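Local coordinates for 7,8-dihydro-6-hydroxymethylpterin pyrophosphokinase-dihydropteroate synthase (PDB 6JWY), which probably catalyses two consecutive steps of folate synthesis, pyrophosphorylation of hydroxymethyldihydropterin by ATP and condensation of the resulting diphosphate with 4-aminobenzoate to give dihydropteroate, at residues P477-D482 / L497-N502; T51-E56 / N372-V377; I446-L451 / T483-V488. The protein carries 1 engineered substitution. All coordinates share one frame; numbering follows the deposited sequence.

Interaction 1 of 3, residues P477-D482 / L497-N502. With CKL (4-[(2-azanyl-4-oxidanylidene-7,8-dihydro-3~{H}-pteridin-6-yl)methylamino]-~{N}-(5,6-dimethoxypyrimidin-4-yl)benzenesulfonamide), chain C.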
loop_
_atom_site.group_PDB
_atom_site.type_symbol
_atom_site.label_atom_id
_atom_site.label_comp_id
_atom_site.label_asym_id
_atom_site.label_seq_id
_atom_site.Cartn_x
_atom_site.Cartn_y
_atom_site.Cartn_z
ATOM N N PRO A 477 -25.583 11.590 9.787
ATOM C CA PRO A 477 -24.159 11.663 10.078
ATOM C C PRO A 477 -23.965 11.709 11.587
ATOM O O PRO A 477 -24.849 12.139 12.340
ATOM C CB PRO A 477 -23.704 12.987 9.457
ATOM C CG PRO A 477 -24.983 13.810 9.392
ATOM C CD PRO A 477 -26.110 12.816 9.167
ATOM N N ILE A 478 -22.797 11.197 11.979
ATOM C CA ILE A 478 -22.219 11.423 13.285
ATOM C C ILE A 478 -21.740 12.869 13.292
ATOM O O ILE A 478 -21.260 13.360 12.267
ATOM C CB ILE A 478 -21.100 10.388 13.491
ATOM C CG1 ILE A 478 -21.679 8.967 13.514
ATOM C CG2 ILE A 478 -20.282 10.709 14.732
ATOM C CD1 ILE A 478 -20.698 7.905 13.077
ATOM N N ILE A 479 -21.961 13.549 14.426
ATOM C CA ILE A 479 -21.643 14.961 14.564
ATOM C C ILE A 479 -20.536 15.086 15.607
ATOM O O ILE A 479 -20.661 14.612 16.753
ATOM C CB ILE A 479 -22.885 15.798 14.972
ATOM C CG1 ILE A 479 -24.112 15.559 14.083
ATOM C CG2 ILE A 479 -22.555 17.273 15.080
ATOM C CD1 ILE A 479 -24.056 16.260 12.730
ATOM N N SER A 480 -19.450 15.730 15.179
ATOM C CA SER A 480 -18.402 16.072 16.109
ATOM C C SER A 480 -18.303 17.591 16.185
ATOM O O SER A 480 -18.455 18.280 15.174
ATOM C CB SER A 480 -17.106 15.365 15.759
ATOM O OG SER A 480 -16.140 16.211 15.138
ATOM N N ILE A 481 -18.079 18.084 17.403
ATOM C CA ILE A 481 -17.836 19.498 17.613
ATOM C C ILE A 481 -16.367 19.732 17.972
ATOM O O ILE A 481 -15.844 19.178 18.939
ATOM C CB ILE A 481 -18.825 20.113 18.631
ATOM C CG1 ILE A 481 -18.608 21.631 18.748
ATOM C CG2 ILE A 481 -18.781 19.383 19.969
ATOM C CD1 ILE A 481 -19.611 22.350 19.568
ATOM N N ASP A 482 -15.716 20.580 17.163
ATOM C CA ASP A 482 -14.316 20.925 17.310
ATOM C C ASP A 482 -14.242 22.055 18.331
ATOM O O ASP A 482 -14.323 23.225 17.951
ATOM C CB ASP A 482 -13.768 21.411 15.973
ATOM C CG ASP A 482 -12.266 21.597 15.930
ATOM O OD1 ASP A 482 -11.659 21.870 16.995
ATOM O OD2 ASP A 482 -11.704 21.491 14.823
ATOM N N LEU A 497 -27.022 17.417 20.721
ATOM C CA LEU A 497 -26.686 18.106 19.491
ATOM C C LEU A 497 -25.454 17.487 18.832
ATOM O O LEU A 497 -25.180 17.769 17.667
ATOM C CB LEU A 497 -26.417 19.585 19.803
ATOM C CG LEU A 497 -27.601 20.465 20.216
ATOM C CD1 LEU A 497 -27.203 21.945 20.232
ATOM C CD2 LEU A 497 -28.800 20.251 19.323
ATOM N N VAL A 498 -24.668 16.700 19.584
ATOM C CA VAL A 498 -23.394 16.193 19.076
ATOM C C VAL A 498 -23.168 14.771 19.568
ATOM O O VAL A 498 -23.823 14.331 20.519
ATOM C CB VAL A 498 -22.217 17.085 19.501
ATOM C CG1 VAL A 498 -22.301 18.469 18.884
ATOM C CG2 VAL A 498 -22.119 17.172 21.012
ATOM N N ASP A 499 -22.246 14.066 18.892
ATOM C CA ASP A 499 -21.873 12.722 19.295
ATOM C C ASP A 499 -20.437 12.679 19.831
ATOM O O ASP A 499 -20.165 11.881 20.738
ATOM C CB ASP A 499 -22.062 11.735 18.148
ATOM C CG ASP A 499 -23.438 11.846 17.517
ATOM O OD1 ASP A 499 -24.414 11.555 18.235
ATOM O OD2 ASP A 499 -23.519 12.236 16.292
ATOM N N ILE A 500 -19.542 13.535 19.277
ATOM C CA ILE A 500 -18.110 13.424 19.511
ATOM C C ILE A 500 -17.537 14.783 19.895
ATOM O O ILE A 500 -17.846 15.796 19.258
ATOM C CB ILE A 500 -17.391 12.879 18.261
ATOM C CG1 ILE A 500 -17.811 11.436 17.930
ATOM C CG2 ILE A 500 -15.869 13.044 18.369
ATOM C CD1 ILE A 500 -17.203 10.890 16.644
ATOM N N LEU A 501 -16.644 14.773 20.894
ATOM C CA LEU A 501 -15.825 15.938 21.180
ATOM C C LEU A 501 -14.518 15.806 20.408
ATOM O O LEU A 501 -13.803 14.818 20.569
ATOM C CB LEU A 501 -15.564 15.968 22.696
ATOM C CG LEU A 501 -14.473 16.936 23.157
ATOM C CD1 LEU A 501 -14.880 18.381 22.871
ATOM C CD2 LEU A 501 -14.128 16.717 24.630
ATOM N N ASN A 502 -14.212 16.806 19.580
ATOM C CA ASN A 502 -12.920 16.925 18.906
ATOM C C ASN A 502 -12.147 18.008 19.656
ATOM O O ASN A 502 -12.369 19.205 19.436
ATOM C CB ASN A 502 -13.104 17.247 17.416
ATOM C CG ASN A 502 -11.828 17.548 16.663
ATOM O OD1 ASN A 502 -10.741 17.229 17.125
ATOM N ND2 ASN A 502 -11.931 18.168 15.499
HETATM C C2 CKL C . -8.421 17.786 14.500
HETATM C C4 CKL C . -6.832 18.569 12.933
HETATM C C5 CKL C . -7.469 19.892 12.877
HETATM C C6 CKL C . -8.645 20.022 13.755
HETATM O O24 CKL C . -0.437 24.797 8.756
HETATM S S21 CKL C . -1.673 25.435 8.352
HETATM O O23 CKL C . -1.859 25.097 6.978
HETATM N N22 CKL C . -1.732 27.058 8.398
HETATM C C25 CKL C . -0.810 27.876 8.965
HETATM C C30 CKL C . -0.985 29.251 8.861
HETATM O O31 CKL C . -2.072 29.775 8.204
HETATM C C32 CKL C . -3.236 30.184 8.928
HETATM C C29 CKL C . -0.031 30.086 9.420
HETATM O O33 CKL C . -0.173 31.454 9.328
HETATM C C34 CKL C . 0.946 32.318 9.069
HETATM N N28 CKL C . 1.032 29.537 10.061
HETATM C C27 CKL C . 1.183 28.203 10.155
HETATM N N26 CKL C . 0.280 27.376 9.611
HETATM C C18 CKL C . -2.870 25.008 9.338
HETATM C C17 CKL C . -4.184 25.176 8.897
HETATM C C16 CKL C . -5.230 24.824 9.739
HETATM C C19 CKL C . -2.611 24.518 10.629
HETATM C C20 CKL C . -3.669 24.165 11.468
HETATM C C15 CKL C . -4.987 24.298 11.011
HETATM N N14 CKL C . -6.035 23.932 11.827
HETATM C C13 CKL C . -7.364 23.447 11.427
HETATM C C8 CKL C . -7.694 22.163 12.179
HETATM C C9 CKL C . -8.886 22.331 13.043
HETATM N N10 CKL C . -9.281 21.187 13.800
HETATM N N1 CKL C . -9.090 18.969 14.517
HETATM N N7 CKL C . -7.026 20.947 12.106
HETATM O O12 CKL C . -5.828 18.336 12.223
HETATM N N3 CKL C . -7.328 17.609 13.742
HETATM N N11 CKL C . -8.827 16.774 15.288
HETATM O O HOH W 1 -25.826 11.904 14.660
HETATM O O HOH W 2 -11.001 21.676 19.613
#
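The D482 carboxylate and the N502 amide lie side by side, their planes turned 39° apart; in both residues CG stands anti to the backbone N (chi1 -171° and 173°), which points the two groups the same way, toward the ligand CKL. D482 OD2 comes within 3.4 Å of N502 ND2, at too poor an angle for a hydrogen bond; D482 OD2 and both polar atoms of N502 instead meet the pterin. D482 OD2 accepts from CKL N10 at 2.6 Å, N502 OD1 from CKL N11 at 2.7 Å, and N502 ND2 donates to CKL N1 at 3.1 Å. N502 ND2 also bonds D430, which helps fix the amide's rotation. At the same end, a water donates to both D482 OD1 and N502 O. At the other end the D499 carboxylate offers the anti lone pair of OD2 to I479 N, 2.8 Å away, while I479 O is gripped by both D499 N and I500 N. Between them I481 N donates to I500 O (3.0 Å) and N502 N to I481 O. These are adjacent parallel strands of a beta-alpha-beta unit, and their C-terminal ends form part of the pterin pocket of the dihydropteroate synthase TIM barrel.

Interaction 2 of 3, residues T51-E56 / N372-V377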
loop_
_atom_site.group_PDB
_atom_site.type_symbol
_atom_site.label_atom_id
_atom_site.label_comp_id
_atom_site.label_asym_id
_atom_site.label_seq_id
_atom_site.Cartn_x
_atom_site.Cartn_y
_atom_site.Cartn_z
ATOM N N THR A 51 -10.192 0.042 30.868
ATOM C CA THR A 51 -11.011 -0.773 29.992
ATOM C C THR A 51 -10.150 -1.202 28.816
ATOM O O THR A 51 -9.156 -0.539 28.506
ATOM C CB THR A 51 -12.204 -0.001 29.416
ATOM O OG1 THR A 51 -11.749 1.280 28.973
ATOM C CG2 THR A 51 -13.370 0.148 30.366
ATOM N N SER A 52 -10.552 -2.297 28.151
ATOM C CA SER A 52 -9.819 -2.748 26.983
ATOM C C SER A 52 -10.525 -2.172 25.769
ATOM O O SER A 52 -11.514 -1.467 25.926
ATOM C CB SER A 52 -9.787 -4.257 26.944
ATOM O OG SER A 52 -11.076 -4.784 26.636
ATOM N N TYR A 53 -10.043 -2.490 24.564
ATOM C CA TYR A 53 -10.901 -2.341 23.396
ATOM C C TYR A 53 -12.084 -3.308 23.481
ATOM O O TYR A 53 -12.121 -4.234 24.300
ATOM C CB TYR A 53 -10.105 -2.488 22.101
ATOM C CG TYR A 53 -9.186 -1.327 21.857
ATOM C CD1 TYR A 53 -9.646 -0.171 21.244
ATOM C CD2 TYR A 53 -7.869 -1.349 22.296
ATOM C CE1 TYR A 53 -8.802 0.904 21.009
ATOM C CE2 TYR A 53 -7.016 -0.283 22.071
ATOM C CZ TYR A 53 -7.488 0.856 21.447
ATOM O OH TYR A 53 -6.651 1.928 21.292
ATOM N N LEU A 54 -13.075 -3.030 22.638
ATOM C CA LEU A 54 -14.146 -3.942 22.320
ATOM C C LEU A 54 -13.634 -4.916 21.254
ATOM O O LEU A 54 -12.931 -4.516 20.315
ATOM C CB LEU A 54 -15.259 -3.041 21.794
ATOM C CG LEU A 54 -16.676 -3.600 21.782
ATOM C CD1 LEU A 54 -16.917 -4.503 22.978
ATOM C CD2 LEU A 54 -17.665 -2.442 21.766
ATOM N N TYR A 55 -13.932 -6.212 21.428
ATOM C CA TYR A 55 -13.542 -7.180 20.405
ATOM C C TYR A 55 -14.705 -8.061 19.943
ATOM O O TYR A 55 -15.575 -8.468 20.729
ATOM C CB TYR A 55 -12.356 -8.051 20.823
ATOM C CG TYR A 55 -11.076 -7.297 21.067
ATOM C CD1 TYR A 55 -10.828 -6.697 22.289
ATOM C CD2 TYR A 55 -10.088 -7.219 20.089
ATOM C CE1 TYR A 55 -9.646 -6.002 22.515
ATOM C CE2 TYR A 55 -8.892 -6.548 20.306
ATOM C CZ TYR A 55 -8.669 -5.919 21.526
ATOM O OH TYR A 55 -7.499 -5.226 21.770
ATOM N N GLU A 56 -14.674 -8.351 18.633
ATOM C CA GLU A 56 -15.457 -9.430 18.059
ATOM C C GLU A 56 -14.612 -10.702 18.081
ATOM O O GLU A 56 -13.560 -10.767 17.434
ATOM C CB GLU A 56 -15.829 -9.111 16.618
ATOM C CG GLU A 56 -16.802 -10.129 16.047
ATOM C CD GLU A 56 -17.315 -9.698 14.695
ATOM O OE1 GLU A 56 -16.550 -9.839 13.735
ATOM O OE2 GLU A 56 -18.444 -9.190 14.620
ATOM N N ASN A 372 -10.446 -12.251 15.113
ATOM C CA ASN A 372 -10.620 -11.587 16.396
ATOM C C ASN A 372 -10.263 -10.118 16.215
ATOM O O ASN A 372 -9.089 -9.753 16.238
ATOM C CB ASN A 372 -9.838 -12.267 17.526
ATOM C CG ASN A 372 -10.209 -13.726 17.698
ATOM O OD1 ASN A 372 -11.242 -14.049 18.289
ATOM N ND2 ASN A 372 -9.375 -14.615 17.180
ATOM N N LYS A 373 -11.304 -9.297 16.065
ATOM C CA LYS A 373 -11.214 -7.953 15.522
ATOM C C LYS A 373 -11.338 -6.909 16.628
ATOM O O LYS A 373 -12.229 -6.987 17.489
ATOM C CB LYS A 373 -12.323 -7.759 14.486
ATOM C CG LYS A 373 -11.990 -8.310 13.108
ATOM C CD LYS A 373 -13.157 -8.323 12.157
ATOM C CE LYS A 373 -12.778 -8.834 10.778
ATOM N NZ LYS A 373 -13.904 -8.664 9.826
ATOM N N ARG A 374 -10.444 -5.916 16.568
ATOM C CA ARG A 374 -10.532 -4.774 17.455
ATOM C C ARG A 374 -11.623 -3.835 16.959
ATOM O O ARG A 374 -11.718 -3.537 15.786
ATOM C CB ARG A 374 -9.186 -4.054 17.535
ATOM C CG ARG A 374 -9.190 -2.805 18.404
ATOM C CD ARG A 374 -7.732 -2.398 18.540
ATOM N NE ARG A 374 -7.111 -3.368 19.420
ATOM C CZ ARG A 374 -5.838 -3.714 19.412
ATOM N NH1 ARG A 374 -5.425 -4.636 20.263
ATOM N NH2 ARG A 374 -4.991 -3.149 18.569
ATOM N N ILE A 375 -12.418 -3.321 17.887
ATOM C CA ILE A 375 -13.474 -2.378 17.556
ATOM C C ILE A 375 -13.214 -1.048 18.269
ATOM O O ILE A 375 -12.717 -1.025 19.402
ATOM C CB ILE A 375 -14.806 -3.004 17.998
ATOM C CG1 ILE A 375 -15.209 -4.153 17.058
ATOM C CG2 ILE A 375 -15.884 -1.941 18.175
ATOM C CD1 ILE A 375 -16.191 -5.159 17.645
ATOM N N TYR A 376 -13.539 0.053 17.572
ATOM C CA TYR A 376 -13.722 1.367 18.171
ATOM C C TYR A 376 -15.158 1.812 17.919
ATOM O O TYR A 376 -15.877 1.156 17.167
ATOM C CB TYR A 376 -12.720 2.358 17.596
ATOM C CG TYR A 376 -12.937 2.718 16.156
ATOM C CD1 TYR A 376 -12.604 1.831 15.150
ATOM C CD2 TYR A 376 -13.458 3.937 15.785
ATOM C CE1 TYR A 376 -12.794 2.146 13.814
ATOM C CE2 TYR A 376 -13.647 4.270 14.453
ATOM C CZ TYR A 376 -13.327 3.369 13.456
ATOM O OH TYR A 376 -13.534 3.655 12.128
ATOM N N VAL A 377 -15.591 2.914 18.554
ATOM C CA VAL A 377 -17.003 3.282 18.527
ATOM C C VAL A 377 -17.144 4.799 18.424
ATOM O O VAL A 377 -16.711 5.530 19.318
ATOM C CB VAL A 377 -17.749 2.786 19.778
ATOM C CG1 VAL A 377 -19.110 3.450 19.893
ATOM C CG2 VAL A 377 -17.861 1.266 19.849
#
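R374 and Y55 face each other as a non-hydrogen-bonded pair in an antiparallel strand pairing, part of the antiparallel sheet of the pyrophosphokinase half. The arginine CB starts beside the Y55 ring, 3.7 Å from CE2. Its CG, anti to the backbone N (chi1 178°), touches Y53 CG, and CD then lies over the middle of the Y53 ring in a CH-pi contact, 3.8 Å from the centroid and 13° off the normal. There the chain bends at chi3, which brings the guanidinium side-on to the Y55 hydroxyl. At the tip, NH2 makes a salt bridge with E599, between helix 584-592 and strand 603-604 of the barrel, and so reaches from the kinase sheet to the synthase. The strands are zipped on both sides of this pair: I375 N donates to L54 O at 2.8 Å, while E56 and K373 exchange two backbone bonds. On the opposite sheet face L54 CB packs against I375 CB at 3.8 Å. E56 and K373 run alongside there, their charged ends going to Y164 and Y384 and to E387. Y55 OH is also bonded to D335, and R374 holds the same oxygen with two in-plane N-H groups, NE at 3.0 Å and NH1 at 2.6 Å.

Interaction 3 of 3, residues I446-L451 / T483-V488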
loop_
_atom_site.group_PDB
_atom_site.type_symbol
_atom_site.label_atom_id
_atom_site.label_comp_id
_atom_site.label_asym_id
_atom_site.label_seq_id
_atom_site.Cartn_x
_atom_site.Cartn_y
_atom_site.Cartn_z
ATOM N N ILE A 446 -19.191 38.059 19.469
ATOM C CA ILE A 446 -19.863 36.831 18.941
ATOM C C ILE A 446 -19.203 35.593 19.557
ATOM O O ILE A 446 -18.074 35.235 19.210
ATOM C CB ILE A 446 -19.871 36.854 17.393
ATOM C CG1 ILE A 446 -21.218 36.440 16.790
ATOM C CG2 ILE A 446 -18.693 36.106 16.779
ATOM C CD1 ILE A 446 -21.685 35.059 17.180
ATOM N N SER A 447 -19.919 34.984 20.516
ATOM C CA SER A 447 -19.579 33.729 21.175
ATOM C C SER A 447 -19.268 32.631 20.155
ATOM O O SER A 447 -19.949 32.511 19.134
ATOM C CB SER A 447 -20.737 33.268 22.027
ATOM O OG SER A 447 -20.514 33.510 23.408
ATOM N N GLU A 448 -18.270 31.788 20.471
ATOM C CA GLU A 448 -18.197 30.454 19.896
ATOM C C GLU A 448 -19.548 29.766 20.082
ATOM O O GLU A 448 -20.029 29.103 19.168
ATOM C CB GLU A 448 -17.075 29.625 20.521
ATOM C CG GLU A 448 -17.071 28.162 20.094
ATOM C CD GLU A 448 -15.904 27.337 20.617
ATOM O OE1 GLU A 448 -15.261 27.782 21.576
ATOM O OE2 GLU A 448 -15.623 26.261 20.058
ATOM N N ARG A 449 -20.185 29.948 21.244
ATOM C CA ARG A 449 -21.503 29.351 21.422
ATOM C C ARG A 449 -22.504 29.881 20.390
ATOM O O ARG A 449 -23.369 29.135 19.941
ATOM C CB ARG A 449 -22.082 29.592 22.817
ATOM C CG ARG A 449 -23.520 30.094 22.767
ATOM C CD ARG A 449 -24.344 29.230 23.682
ATOM N NE ARG A 449 -25.734 28.902 23.386
ATOM C CZ ARG A 449 -26.582 29.524 22.564
ATOM N NH1 ARG A 449 -26.218 30.591 21.856
ATOM N NH2 ARG A 449 -27.814 29.041 22.459
ATOM N N ASP A 450 -22.420 31.177 20.061
ATOM C CA ASP A 450 -23.443 31.815 19.244
ATOM C C ASP A 450 -23.287 31.373 17.789
ATOM O O ASP A 450 -24.274 31.139 17.096
ATOM C CB ASP A 450 -23.513 33.330 19.465
ATOM C CG ASP A 450 -24.005 33.742 20.851
ATOM O OD1 ASP A 450 -24.956 33.103 21.377
ATOM O OD2 ASP A 450 -23.432 34.707 21.404
ATOM N N LEU A 451 -22.035 31.230 17.352
ATOM C CA LEU A 451 -21.725 30.670 16.049
ATOM C C LEU A 451 -22.256 29.241 15.912
ATOM O O LEU A 451 -22.836 28.897 14.891
ATOM C CB LEU A 451 -20.210 30.724 15.851
ATOM C CG LEU A 451 -19.695 32.056 15.318
ATOM C CD1 LEU A 451 -18.198 32.177 15.522
ATOM C CD2 LEU A 451 -20.064 32.229 13.852
ATOM N N THR A 483 -14.072 21.705 19.612
ATOM C CA THR A 483 -14.071 22.693 20.674
ATOM C C THR A 483 -13.140 22.262 21.803
ATOM O O THR A 483 -12.970 21.062 22.012
ATOM C CB THR A 483 -15.487 22.909 21.210
ATOM O OG1 THR A 483 -15.322 24.030 22.066
ATOM C CG2 THR A 483 -16.047 21.772 22.037
ATOM N N ILE A 484 -12.574 23.240 22.537
ATOM C CA ILE A 484 -11.846 22.959 23.777
ATOM C C ILE A 484 -12.601 23.535 24.977
ATOM O O ILE A 484 -12.080 23.511 26.093
ATOM C CB ILE A 484 -10.400 23.487 23.770
ATOM C CG1 ILE A 484 -10.346 25.017 23.712
ATOM C CG2 ILE A 484 -9.587 22.846 22.678
ATOM C CD1 ILE A 484 -8.947 25.591 23.836
ATOM N N ASN A 485 -13.835 24.004 24.732
ATOM C CA ASN A 485 -14.574 24.869 25.636
ATOM C C ASN A 485 -15.742 24.090 26.235
ATOM O O ASN A 485 -16.759 23.844 25.583
ATOM C CB ASN A 485 -14.943 26.195 24.955
ATOM C CG ASN A 485 -15.944 27.034 25.726
ATOM O OD1 ASN A 485 -16.662 26.519 26.584
ATOM N ND2 ASN A 485 -16.022 28.331 25.432
ATOM N N TYR A 486 -15.556 23.727 27.503
ATOM C CA TYR A 486 -16.501 23.086 28.399
ATOM C C TYR A 486 -17.908 23.653 28.222
ATOM O O TYR A 486 -18.862 22.895 28.142
ATOM C CB TYR A 486 -16.047 23.325 29.844
ATOM C CG TYR A 486 -16.871 22.622 30.890
ATOM C CD1 TYR A 486 -18.100 23.116 31.311
ATOM C CD2 TYR A 486 -16.425 21.443 31.465
ATOM C CE1 TYR A 486 -18.870 22.450 32.257
ATOM C CE2 TYR A 486 -17.167 20.771 32.428
ATOM C CZ TYR A 486 -18.393 21.277 32.816
ATOM O OH TYR A 486 -19.107 20.592 33.747
ATOM N N ASN A 487 -18.055 24.987 28.247
ATOM C CA ASN A 487 -19.388 25.570 28.233
ATOM C C ASN A 487 -20.088 25.218 26.925
ATOM O O ASN A 487 -21.278 24.890 26.928
ATOM C CB ASN A 487 -19.392 27.082 28.456
ATOM C CG ASN A 487 -19.061 27.499 29.871
ATOM O OD1 ASN A 487 -19.321 26.772 30.827
ATOM N ND2 ASN A 487 -18.490 28.677 30.021
ATOM N N VAL A 488 -19.347 25.299 25.817
ATOM C CA VAL A 488 -19.961 25.027 24.536
ATOM C C VAL A 488 -20.320 23.547 24.452
ATOM O O VAL A 488 -21.416 23.202 24.021
ATOM C CB VAL A 488 -19.076 25.460 23.359
ATOM C CG1 VAL A 488 -19.777 25.120 22.058
ATOM C CG2 VAL A 488 -18.734 26.943 23.420
HETATM O O HOH W 3 -13.208 26.088 21.202
#
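E448 and R449, in the first turn of helix 448-464, meet T483 and V488 where strand 478-482 gives way to helix 486-494, the two backbones coming nearest at the CA atoms of R449 and V488, 5.5 Å apart. The E448 chain is fully extended (chi1 172°, chi2 176°) and reaches T483. Its OE2 accepts from T483 OG1 at 3.0 Å, the hydroxyl approaching from above the carboxylate plane, 46° out of it. The same OG1 accepts from N485 N at 3.1 Å, an ST turn that orients the hydroxyl. A water beside the pair takes a bond from I484 N and donates weakly to E448 OE2. E448 OE1 passes 3.7 Å from N485 CB; the two side chains pass in opposite directions, with carboxylate and amide planes nearly perpendicular. The amide oxygen is engaged: N485 is the N-cap, its OD1 accepting from V488 N at 3.0 Å and more weakly from N487 N. Next to the polar group, V488 CG2 packs on E448 CG at 3.9 Å and lies close to R449 N. R449 itself turns away to a salt bridge with E491, further along helix 486-494. The carboxylate-hydroxyl bond thus joins the first turn of helix 448-464 to the turn leading into helix 486-494, and the T483 hydroxyl and, weakly, the water at OE2 are consistent with an ionised E448.

How the interactions relate
Interactions 1 and 3 belong to the same TIM barrel and alternate along the chain in the order helix 448-464, strand 478-482, helix 486-494, strand 500-503. Their centres are about 14 Å apart and they touch: T483 N lies 3.0 Å from N502 O, probably a hydrogen bond, and I481 CD1 packs on V488 CG1. Inner strands and outer helices are thereby joined close to the pterin pocket. Interaction 2 closes earlier in the chain, pairing strands 46-57 and 373-376; its centre is about 21 Å from that of interaction 1 and about 33 Å from that of interaction 3. The contacts thus sample both modules of a bifunctional enzyme, interaction 2 in the kinase sheet, on the side that faces the barrel.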